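Local coordinates for protein fatty acid amide hydrolase (Candida albicans, PDB 6KVR) that probably hydrolyses monocarboxylic acid amides, such as fatty acid amides, to the carboxylate and ammonium, as a serine hydrolase of the amidase signature family, at residues 87-92 against 96-101; 134-139 against 145-150; 449-454 against 484-489. All coordinates share one frame; numbering follows the deposited sequence.

Contact 1: 87-92 against 96-101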
loop_
_atom_site.group_PDB
_atom_site.type_symbol
_atom_site.label_atom_id
_atom_site.label_comp_id
_atom_site.label_asym_id
_atom_site.label_seq_id
_atom_site.Cartn_x
_atom_site.Cartn_y
_atom_site.Cartn_z
ATOM N N THR A 87 -9.526 -27.901 -9.545
ATOM C CA THR A 87 -8.400 -28.132 -10.440
ATOM C C THR A 87 -8.679 -29.293 -11.391
ATOM O O THR A 87 -8.548 -29.150 -12.608
ATOM C CB THR A 87 -7.128 -28.375 -9.629
ATOM O OG1 THR A 87 -6.926 -27.282 -8.726
ATOM C CG2 THR A 87 -5.920 -28.464 -10.548
ATOM N N GLU A 88 -9.099 -30.442 -10.860
ATOM C CA GLU A 88 -9.344 -31.586 -11.738
ATOM C C GLU A 88 -10.652 -31.445 -12.525
ATOM O O GLU A 88 -10.715 -31.889 -13.679
ATOM C CB GLU A 88 -9.292 -32.887 -10.929
ATOM C CG GLU A 88 -10.073 -32.902 -9.622
ATOM C CD GLU A 88 -9.583 -33.995 -8.640
ATOM O OE1 GLU A 88 -9.837 -33.875 -7.408
ATOM O OE2 GLU A 88 -8.968 -34.984 -9.105
ATOM N N LEU A 89 -11.683 -30.798 -11.959
ATOM C CA LEU A 89 -12.834 -30.400 -12.771
ATOM C C LEU A 89 -12.407 -29.563 -13.977
ATOM O O LEU A 89 -12.924 -29.741 -15.091
ATOM C CB LEU A 89 -13.828 -29.610 -11.926
ATOM C CG LEU A 89 -14.825 -30.314 -11.017
ATOM C CD1 LEU A 89 -15.632 -29.251 -10.298
ATOM C CD2 LEU A 89 -15.739 -31.273 -11.781
ATOM N N ALA A 90 -11.474 -28.633 -13.774
ATOM C CA ALA A 90 -11.058 -27.758 -14.865
ATOM C C ALA A 90 -10.358 -28.554 -15.961
ATOM O O ALA A 90 -10.669 -28.395 -17.151
ATOM C CB ALA A 90 -10.148 -26.644 -14.333
ATOM N N LYS A 91 -9.413 -29.424 -15.573
ATOM C CA LYS A 91 -8.738 -30.283 -16.545
ATOM C C LYS A 91 -9.728 -31.195 -17.270
ATOM O O LYS A 91 -9.628 -31.387 -18.490
ATOM C CB LYS A 91 -7.661 -31.123 -15.853
ATOM C CG LYS A 91 -6.360 -30.400 -15.550
ATOM C CD LYS A 91 -5.758 -30.848 -14.210
ATOM C CE LYS A 91 -4.228 -30.669 -14.202
ATOM N NZ LYS A 91 -3.631 -30.206 -12.894
ATOM N N LYS A 92 -10.692 -31.770 -16.539
ATOM C CA LYS A 92 -11.658 -32.669 -17.170
ATOM C C LYS A 92 -12.508 -31.938 -18.207
ATOM O O LYS A 92 -12.704 -32.431 -19.324
ATOM C CB LYS A 92 -12.556 -33.320 -16.116
ATOM C CG LYS A 92 -11.921 -34.441 -15.309
ATOM C CD LYS A 92 -12.984 -35.495 -14.966
ATOM C CE LYS A 92 -12.507 -36.466 -13.877
ATOM N NZ LYS A 92 -11.039 -36.777 -13.977
ATOM N N GLY A 96 -12.669 -32.280 -22.503
ATOM C CA GLY A 96 -13.883 -32.821 -23.086
ATOM C C GLY A 96 -14.443 -34.050 -22.406
ATOM O O GLY A 96 -15.293 -34.728 -22.983
ATOM N N GLU A 97 -13.987 -34.363 -21.196
ATOM C CA GLU A 97 -14.551 -35.473 -20.441
ATOM C C GLU A 97 -15.861 -35.098 -19.755
ATOM O O GLU A 97 -16.744 -35.953 -19.617
ATOM C CB GLU A 97 -13.526 -35.973 -19.426
ATOM C CG GLU A 97 -12.184 -36.259 -20.075
ATOM C CD GLU A 97 -11.172 -36.852 -19.113
ATOM O OE1 GLU A 97 -11.581 -37.259 -18.003
ATOM O OE2 GLU A 97 -9.974 -36.932 -19.475
ATOM N N LEU A 98 -16.024 -33.842 -19.341
ATOM C CA LEU A 98 -17.282 -33.386 -18.760
ATOM C C LEU A 98 -17.799 -32.141 -19.469
ATOM O O LEU A 98 -17.027 -31.239 -19.818
ATOM C CB LEU A 98 -17.151 -33.070 -17.268
ATOM C CG LEU A 98 -16.705 -34.164 -16.313
ATOM C CD1 LEU A 98 -16.183 -33.535 -15.038
ATOM C CD2 LEU A 98 -17.888 -35.094 -16.029
ATOM N N SER A 99 -19.110 -32.088 -19.662
ATOM C CA SER A 99 -19.717 -30.861 -20.130
ATOM C C SER A 99 -19.795 -29.858 -18.982
ATOM O O SER A 99 -19.775 -30.218 -17.802
ATOM C CB SER A 99 -21.106 -31.136 -20.708
ATOM O OG SER A 99 -22.083 -31.250 -19.691
ATOM N N SER A 100 -19.837 -28.577 -19.337
ATOM C CA SER A 100 -20.034 -27.569 -18.302
ATOM C C SER A 100 -21.427 -27.684 -17.719
ATOM O O SER A 100 -21.615 -27.532 -16.506
ATOM C CB SER A 100 -19.804 -26.165 -18.862
ATOM O OG SER A 100 -18.437 -25.965 -19.104
ATOM N N VAL A 101 -22.408 -27.985 -18.571
ATOM C CA VAL A 101 -23.793 -28.094 -18.127
ATOM C C VAL A 101 -23.933 -29.159 -17.042
ATOM O O VAL A 101 -24.513 -28.915 -15.976
ATOM C CB VAL A 101 -24.705 -28.388 -19.327
ATOM C CG1 VAL A 101 -26.091 -28.806 -18.844
ATOM C CG2 VAL A 101 -24.774 -27.161 -20.244
#

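Contact 2: 134-139 against 145-150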
loop_
_atom_site.group_PDB
_atom_site.type_symbol
_atom_site.label_atom_id
_atom_site.label_comp_id
_atom_site.label_asym_id
_atom_site.label_seq_id
_atom_site.Cartn_x
_atom_site.Cartn_y
_atom_site.Cartn_z
ATOM N N GLU A 134 -24.311 -23.185 -20.563
ATOM C CA GLU A 134 -24.545 -23.531 -21.962
ATOM C C GLU A 134 -23.600 -22.764 -22.882
ATOM O O GLU A 134 -22.973 -23.351 -23.774
ATOM C CB GLU A 134 -26.007 -23.268 -22.322
ATOM C CG GLU A 134 -26.862 -24.532 -22.223
ATOM C CD GLU A 134 -28.266 -24.270 -21.740
ATOM O OE1 GLU A 134 -28.727 -23.097 -21.775
ATOM O OE2 GLU A 134 -28.909 -25.245 -21.305
ATOM N N GLU A 135 -23.478 -21.447 -22.667
ATOM C CA GLU A 135 -22.524 -20.651 -23.434
ATOM C C GLU A 135 -21.130 -21.248 -23.355
ATOM O O GLU A 135 -20.424 -21.324 -24.363
ATOM C CB GLU A 135 -22.500 -19.206 -22.934
ATOM C CG GLU A 135 -23.849 -18.598 -22.679
ATOM C CD GLU A 135 -23.766 -17.128 -22.273
ATOM O OE1 GLU A 135 -22.894 -16.408 -22.803
ATOM O OE2 GLU A 135 -24.557 -16.704 -21.397
ATOM N N ARG A 136 -20.725 -21.687 -22.163
ATOM C CA ARG A 136 -19.413 -22.303 -22.011
ATOM C C ARG A 136 -19.260 -23.488 -22.951
ATOM O O ARG A 136 -18.238 -23.631 -23.634
ATOM C CB ARG A 136 -19.201 -22.748 -20.565
ATOM C CG ARG A 136 -19.174 -21.613 -19.575
ATOM C CD ARG A 136 -18.052 -20.649 -19.910
ATOM N NE ARG A 136 -17.968 -19.593 -18.915
ATOM C CZ ARG A 136 -18.606 -18.438 -19.001
ATOM N NH1 ARG A 136 -19.382 -18.156 -20.040
ATOM N NH2 ARG A 136 -18.451 -17.543 -18.027
ATOM N N ASP A 137 -20.277 -24.343 -23.005
ATOM C CA ASP A 137 -20.184 -25.527 -23.848
ATOM C C ASP A 137 -20.257 -25.146 -25.323
ATOM O O ASP A 137 -19.535 -25.718 -26.148
ATOM C CB ASP A 137 -21.281 -26.526 -23.469
ATOM C CG ASP A 137 -20.944 -27.332 -22.193
ATOM O OD1 ASP A 137 -19.737 -27.526 -21.878
ATOM O OD2 ASP A 137 -21.889 -27.763 -21.493
ATOM N N ASN A 138 -21.096 -24.158 -25.671
ATOM C CA ASN A 138 -21.116 -23.650 -27.043
ATOM C C ASN A 138 -19.737 -23.172 -27.467
ATOM O O ASN A 138 -19.261 -23.496 -28.564
ATOM C CB ASN A 138 -22.114 -22.509 -27.179
ATOM C CG ASN A 138 -23.540 -22.969 -27.023
ATOM O OD1 ASN A 138 -24.436 -22.161 -26.763
ATOM N ND2 ASN A 138 -23.763 -24.279 -27.159
ATOM N N TYR A 139 -19.086 -22.388 -26.605
ATOM C CA TYR A 139 -17.761 -21.872 -26.918
ATOM C C TYR A 139 -16.772 -23.010 -27.134
ATOM O O TYR A 139 -15.954 -22.965 -28.060
ATOM C CB TYR A 139 -17.305 -20.941 -25.791
ATOM C CG TYR A 139 -15.992 -20.235 -26.038
ATOM C CD1 TYR A 139 -14.782 -20.894 -25.841
ATOM C CD2 TYR A 139 -15.961 -18.908 -26.439
ATOM C CE1 TYR A 139 -13.588 -20.266 -26.051
ATOM C CE2 TYR A 139 -14.761 -18.266 -26.654
ATOM C CZ TYR A 139 -13.578 -18.954 -26.457
ATOM O OH TYR A 139 -12.370 -18.339 -26.667
ATOM N N LYS A 145 -11.447 -25.206 -27.506
ATOM C CA LYS A 145 -10.660 -24.888 -26.327
ATOM C C LYS A 145 -11.557 -24.132 -25.360
ATOM O O LYS A 145 -12.689 -23.774 -25.684
ATOM C CB LYS A 145 -9.414 -24.068 -26.690
ATOM C CG LYS A 145 -9.706 -22.854 -27.575
ATOM C CD LYS A 145 -8.418 -22.173 -27.990
ATOM C CE LYS A 145 -8.667 -20.987 -28.913
ATOM N NZ LYS A 145 -9.590 -19.970 -28.333
ATOM N N THR A 146 -11.039 -23.883 -24.166
ATOM C CA THR A 146 -11.839 -23.196 -23.166
ATOM C C THR A 146 -11.579 -21.691 -23.197
ATOM O O THR A 146 -10.612 -21.210 -23.793
ATOM C CB THR A 146 -11.556 -23.762 -21.782
ATOM O OG1 THR A 146 -10.147 -23.799 -21.565
ATOM C CG2 THR A 146 -12.126 -25.178 -21.674
ATOM N N VAL A 147 -12.493 -20.950 -22.563
ATOM C CA VAL A 147 -12.387 -19.500 -22.460
ATOM C C VAL A 147 -11.222 -19.071 -21.579
ATOM O O VAL A 147 -10.706 -17.960 -21.742
ATOM C CB VAL A 147 -13.712 -18.930 -21.913
ATOM C CG1 VAL A 147 -13.719 -17.418 -21.970
ATOM C CG2 VAL A 147 -14.884 -19.494 -22.691
ATOM N N GLY A 148 -10.802 -19.918 -20.638
ATOM C CA GLY A 148 -9.782 -19.560 -19.676
ATOM C C GLY A 148 -9.706 -20.629 -18.604
ATOM O O GLY A 148 -10.428 -21.625 -18.662
ATOM N N PRO A 149 -8.849 -20.436 -17.594
ATOM C CA PRO A 149 -8.556 -21.530 -16.645
ATOM C C PRO A 149 -9.671 -21.855 -15.663
ATOM O O PRO A 149 -9.532 -22.839 -14.925
ATOM C CB PRO A 149 -7.317 -21.024 -15.899
ATOM C CG PRO A 149 -7.386 -19.554 -16.022
ATOM C CD PRO A 149 -7.999 -19.257 -17.361
ATOM N N LEU A 150 -10.748 -21.069 -15.601
ATOM C CA LEU A 150 -11.882 -21.376 -14.734
ATOM C C LEU A 150 -13.119 -21.747 -15.541
ATOM O O LEU A 150 -14.240 -21.683 -15.024
ATOM C CB LEU A 150 -12.188 -20.197 -13.804
ATOM C CG LEU A 150 -11.098 -19.789 -12.802
ATOM C CD1 LEU A 150 -11.570 -18.624 -11.954
ATOM C CD2 LEU A 150 -10.678 -20.957 -11.911
#

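Contact 3: 449-454 against 484-489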
loop_
_atom_site.group_PDB
_atom_site.type_symbol
_atom_site.label_atom_id
_atom_site.label_comp_id
_atom_site.label_asym_id
_atom_site.label_seq_id
_atom_site.Cartn_x
_atom_site.Cartn_y
_atom_site.Cartn_z
ATOM N N ASP A 449 6.701 -4.272 12.199
ATOM C CA ASP A 449 8.144 -4.473 12.224
ATOM C C ASP A 449 8.529 -5.450 13.324
ATOM O O ASP A 449 9.375 -6.328 13.110
ATOM C CB ASP A 449 8.868 -3.137 12.404
ATOM C CG ASP A 449 8.941 -2.335 11.107
ATOM O OD1 ASP A 449 9.072 -2.953 10.028
ATOM O OD2 ASP A 449 8.861 -1.086 11.160
ATOM N N GLN A 450 7.902 -5.329 14.501
ATOM C CA GLN A 450 8.244 -6.225 15.599
ATOM C C GLN A 450 8.067 -7.680 15.177
ATOM O O GLN A 450 8.934 -8.519 15.441
ATOM C CB GLN A 450 7.393 -5.903 16.834
ATOM C CG GLN A 450 7.750 -6.745 18.050
ATOM C CD GLN A 450 7.008 -6.336 19.324
ATOM O OE1 GLN A 450 5.972 -5.668 19.281
ATOM N NE2 GLN A 450 7.553 -6.726 20.465
ATOM N N TYR A 451 6.974 -7.984 14.473
ATOM C CA TYR A 451 6.672 -9.358 14.088
ATOM C C TYR A 451 7.485 -9.796 12.881
ATOM O O TYR A 451 7.884 -10.961 12.785
ATOM C CB TYR A 451 5.170 -9.510 13.790
ATOM C CG TYR A 451 4.344 -9.809 15.009
ATOM C CD1 TYR A 451 4.121 -8.834 15.968
ATOM C CD2 TYR A 451 3.808 -11.073 15.214
ATOM C CE1 TYR A 451 3.391 -9.108 17.097
ATOM C CE2 TYR A 451 3.065 -11.358 16.339
ATOM C CZ TYR A 451 2.860 -10.368 17.278
ATOM O OH TYR A 451 2.108 -10.635 18.406
ATOM N N ASN A 452 7.699 -8.892 11.928
ATOM C CA ASN A 452 8.524 -9.248 10.784
ATOM C C ASN A 452 9.962 -9.492 11.232
ATOM O O ASN A 452 10.595 -10.458 10.797
ATOM C CB ASN A 452 8.425 -8.150 9.720
ATOM C CG ASN A 452 9.283 -8.419 8.486
ATOM O OD1 ASN A 452 9.114 -9.425 7.787
ATOM N ND2 ASN A 452 10.184 -7.485 8.191
ATOM N N ASP A 453 10.464 -8.667 12.159
ATOM C CA ASP A 453 11.809 -8.864 12.687
ATOM C C ASP A 453 11.922 -10.184 13.433
ATOM O O ASP A 453 12.998 -10.791 13.461
ATOM C CB ASP A 453 12.179 -7.737 13.644
ATOM C CG ASP A 453 12.449 -6.426 12.931
ATOM O OD1 ASP A 453 12.612 -6.426 11.689
ATOM O OD2 ASP A 453 12.506 -5.388 13.625
ATOM N N PHE A 454 10.838 -10.619 14.082
ATOM C CA PHE A 454 10.857 -11.900 14.776
ATOM C C PHE A 454 11.078 -13.045 13.797
ATOM O O PHE A 454 11.945 -13.896 14.014
ATOM C CB PHE A 454 9.558 -12.115 15.553
ATOM C CG PHE A 454 9.331 -13.556 15.958
ATOM C CD1 PHE A 454 10.068 -14.127 16.988
ATOM C CD2 PHE A 454 8.399 -14.334 15.304
ATOM C CE1 PHE A 454 9.874 -15.449 17.368
ATOM C CE2 PHE A 454 8.186 -15.661 15.681
ATOM C CZ PHE A 454 8.931 -16.219 16.720
ATOM N N THR A 484 -8.079 -13.780 14.953
ATOM C CA THR A 484 -8.002 -13.411 13.537
ATOM C C THR A 484 -7.604 -11.958 13.329
ATOM O O THR A 484 -6.849 -11.652 12.394
ATOM C CB THR A 484 -9.332 -13.640 12.816
ATOM O OG1 THR A 484 -10.408 -13.136 13.622
ATOM C CG2 THR A 484 -9.553 -15.128 12.480
ATOM N N SER A 485 -8.086 -11.050 14.184
ATOM C CA SER A 485 -7.854 -9.638 13.925
ATOM C C SER A 485 -6.380 -9.271 14.039
ATOM O O SER A 485 -5.964 -8.269 13.450
ATOM C CB SER A 485 -8.699 -8.773 14.866
ATOM O OG SER A 485 -8.265 -8.888 16.209
ATOM N N LEU A 486 -5.584 -10.067 14.760
ATOM C CA LEU A 486 -4.144 -9.814 14.834
ATOM C C LEU A 486 -3.512 -9.792 13.446
ATOM O O LEU A 486 -2.698 -8.914 13.135
ATOM C CB LEU A 486 -3.469 -10.879 15.701
ATOM C CG LEU A 486 -1.941 -10.846 15.740
ATOM C CD1 LEU A 486 -1.443 -9.540 16.380
ATOM C CD2 LEU A 486 -1.336 -12.106 16.424
ATOM N N TRP A 487 -3.860 -10.759 12.601
ATOM C CA TRP A 487 -3.269 -10.805 11.270
ATOM C C TRP A 487 -3.865 -9.769 10.315
ATOM O O TRP A 487 -3.293 -9.543 9.237
ATOM C CB TRP A 487 -3.389 -12.233 10.707
ATOM C CG TRP A 487 -2.917 -13.201 11.755
ATOM C CD1 TRP A 487 -3.678 -14.085 12.451
ATOM C CD2 TRP A 487 -1.574 -13.327 12.279
ATOM N NE1 TRP A 487 -2.899 -14.772 13.353
ATOM C CE2 TRP A 487 -1.606 -14.322 13.273
ATOM C CE3 TRP A 487 -0.355 -12.702 11.994
ATOM C CZ2 TRP A 487 -0.467 -14.708 13.990
ATOM C CZ3 TRP A 487 0.786 -13.095 12.707
ATOM C CH2 TRP A 487 0.716 -14.080 13.697
ATOM N N ASN A 488 -4.967 -9.107 10.691
ATOM C CA ASN A 488 -5.427 -7.980 9.883
ATOM C C ASN A 488 -4.599 -6.731 10.149
ATOM O O ASN A 488 -4.243 -6.011 9.210
ATOM C CB ASN A 488 -6.898 -7.685 10.151
ATOM C CG ASN A 488 -7.801 -8.815 9.700
ATOM O OD1 ASN A 488 -8.296 -9.581 10.519
ATOM N ND2 ASN A 488 -7.990 -8.942 8.394
ATOM N N ILE A 489 -4.280 -6.452 11.415
ATOM C CA ILE A 489 -3.498 -5.248 11.670
ATOM C C ILE A 489 -2.051 -5.460 11.226
ATOM O O ILE A 489 -1.421 -4.535 10.718
ATOM C CB ILE A 489 -3.614 -4.793 13.147
ATOM C CG1 ILE A 489 -2.938 -3.437 13.327
ATOM C CG2 ILE A 489 -2.995 -5.804 14.117
ATOM C CD1 ILE A 489 -3.030 -2.871 14.753
#

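Contact 1: 87-92 against 96-101
Lys92 and Glu97 meet where helix 86-94 ends in a Schellman motif. Gly96 leaves the helix with a positive phi of 76°. That turn brings the chain back, and the N-H of Glu97 bonds to the carbonyl O of Lys92. The bond measures 3.0 Å from Glu97 N to Lys92 O. It is somewhat bent, at 146° on the hydrogen.

Lys92 gives the largest buried area of the contact. Its aliphatic chain lies between two partners. On Leu98, methyl CD1 rests 3.8 Å from both CB and CD of Lys92. On Glu97, OE1 comes 3.8 Å from CD of Lys92. The ammonium is a little farther off, with Lys92 NZ 4.1 Å from Glu97 OE1. The charges are opposite and probably attract, but this is longer than a salt bridge. Glu97 is an exposed residue, so solvent probably weakens the attraction.

Leu98 points toward the helix and provides the apolar side of the turn. Its CG lies anti to its own carbonyl carbon (chi1 -59°), and from there CD1 meets the Lys92 chain. It also packs on Val103 of helix 100-118, so it joins the two helices on either side of the turn. Ser99 then caps the start of helix 100-118 through Glu102 N. The apolar patch continues one helical turn back from Lys92, where Leu89 CD2 lies 4.0 Å from Leu98 CD1.

Contact 2: 134-139 against 145-150
Val147 sits with one methyl over a face of the Tyr139 ring. This is a CH-pi contact. CG2 of Val147 is 3.6 Å from the ring centroid of Tyr139, and the line between them is 16° off the ring normal. The methyl is shifted toward the rim, and its closest ring atom is Tyr139 CD1, at 3.4 Å from Val147 CG2. The branch that meets the ring, CG2, is the one beside the backbone N of Val147.

The ring reaches the loop because Tyr139 swings CG away from its own backbone N, with chi1 at -175°. Lys145 approaches from a different direction. Its carbonyl O lies in the ring plane, at the edge, 3.6 Å from Tyr139 CD1. The side chain of Lys145 runs out toward the phenol end. Lys145 NZ thereby comes to 3.6 Å from Tyr139 OH, which is near but too far to count as a bond. Tyr139 thus meets the loop by a face, an edge and its hydroxyl end, and apolar and van der Waals contact predominates.

Arg136 adds a little, with CD 4.4 Å from Val147 CG2. Its guanidinium is used elsewhere, on the carbonyls of Gly194 and Ala195. The ring of Tyr139 also meets that of His143, with the two planes well inclined to each other.

The contact folds the loop that leads to strand 155-158 back on helix 126-143. Val147 N bonds to His151 in the same loop. Pro149 and Leu150 pack on helix 303-317, and Leu150 also touches helix 185-192.

Contact 3: 449-454 against 484-489
Tyr451 reaches from helix 434-457 toward Leu486 and Trp487 of helix 482-490. The two helices are well apart here. The nearest CA atoms, those of Tyr451 and Trp487, are 10.4 Å from each other. Large side chains bridge the gap, and all three residues are buried.

Within 484-489, Leu486 and its neighbour Trp487 first pack on each other. Leu486 CD2 lies 3.7 Å above one face of the Trp487 indole, offset toward its rim. This pair forms the surface that Tyr451 meets. Leu486 has CG anti to the backbone N (chi1 173°), and both of its methyls take part. CD2 lies over the indole, while CD1 of Leu486 comes 4.2 Å from OH of Tyr451.

Across the gap the phenol ring meets the indole obliquely, with Tyr451 CD2 4.4 Å from Trp487 CZ3. Tyr451 CE2 is 4.5 Å from Leu486 CD2. These contacts are buried and apolar, though at the long end of packing distances. The hydroxyl of Tyr451 is satisfied elsewhere, by the carbonyl O of Pro383.

The outer side of 449-454 is different. It is polar and faces the second subunit, where Asp449 forms a salt bridge with Lys280 of that subunit and Asn452 bonds to the carbonyl of its Trp320. One helix thus carries both an apolar inner face and part of the dimer interface.

The side chain of Trp487 is about 8 Å from Gly256, a predicted substrate-binding residue. The contact lies between strand 540-546, which Trp487 touches, and helix 385-397, which Leu486 and Tyr451 touch.

In the fold
Contacts 1 and 2 are surface contacts on the same side of the chain, with centres 10 Å apart. They share a boundary: Asp137 of the helix in contact 2 accepts bonds from the backbone N atoms of Ser100 and Val101, at the helix start in contact 1. Contact 3 is buried and lies 40 and 42 Å from contacts 1 and 2, centre to centre. Each surface contact joins the last turns of a helix to the chain just beyond it. Contact 1 does so with a backbone bond, contact 2 with a CH-pi contact. Contact 3 instead joins helices distant in sequence, through large apolar side chains, between the subunit interface and the predicted substrate site.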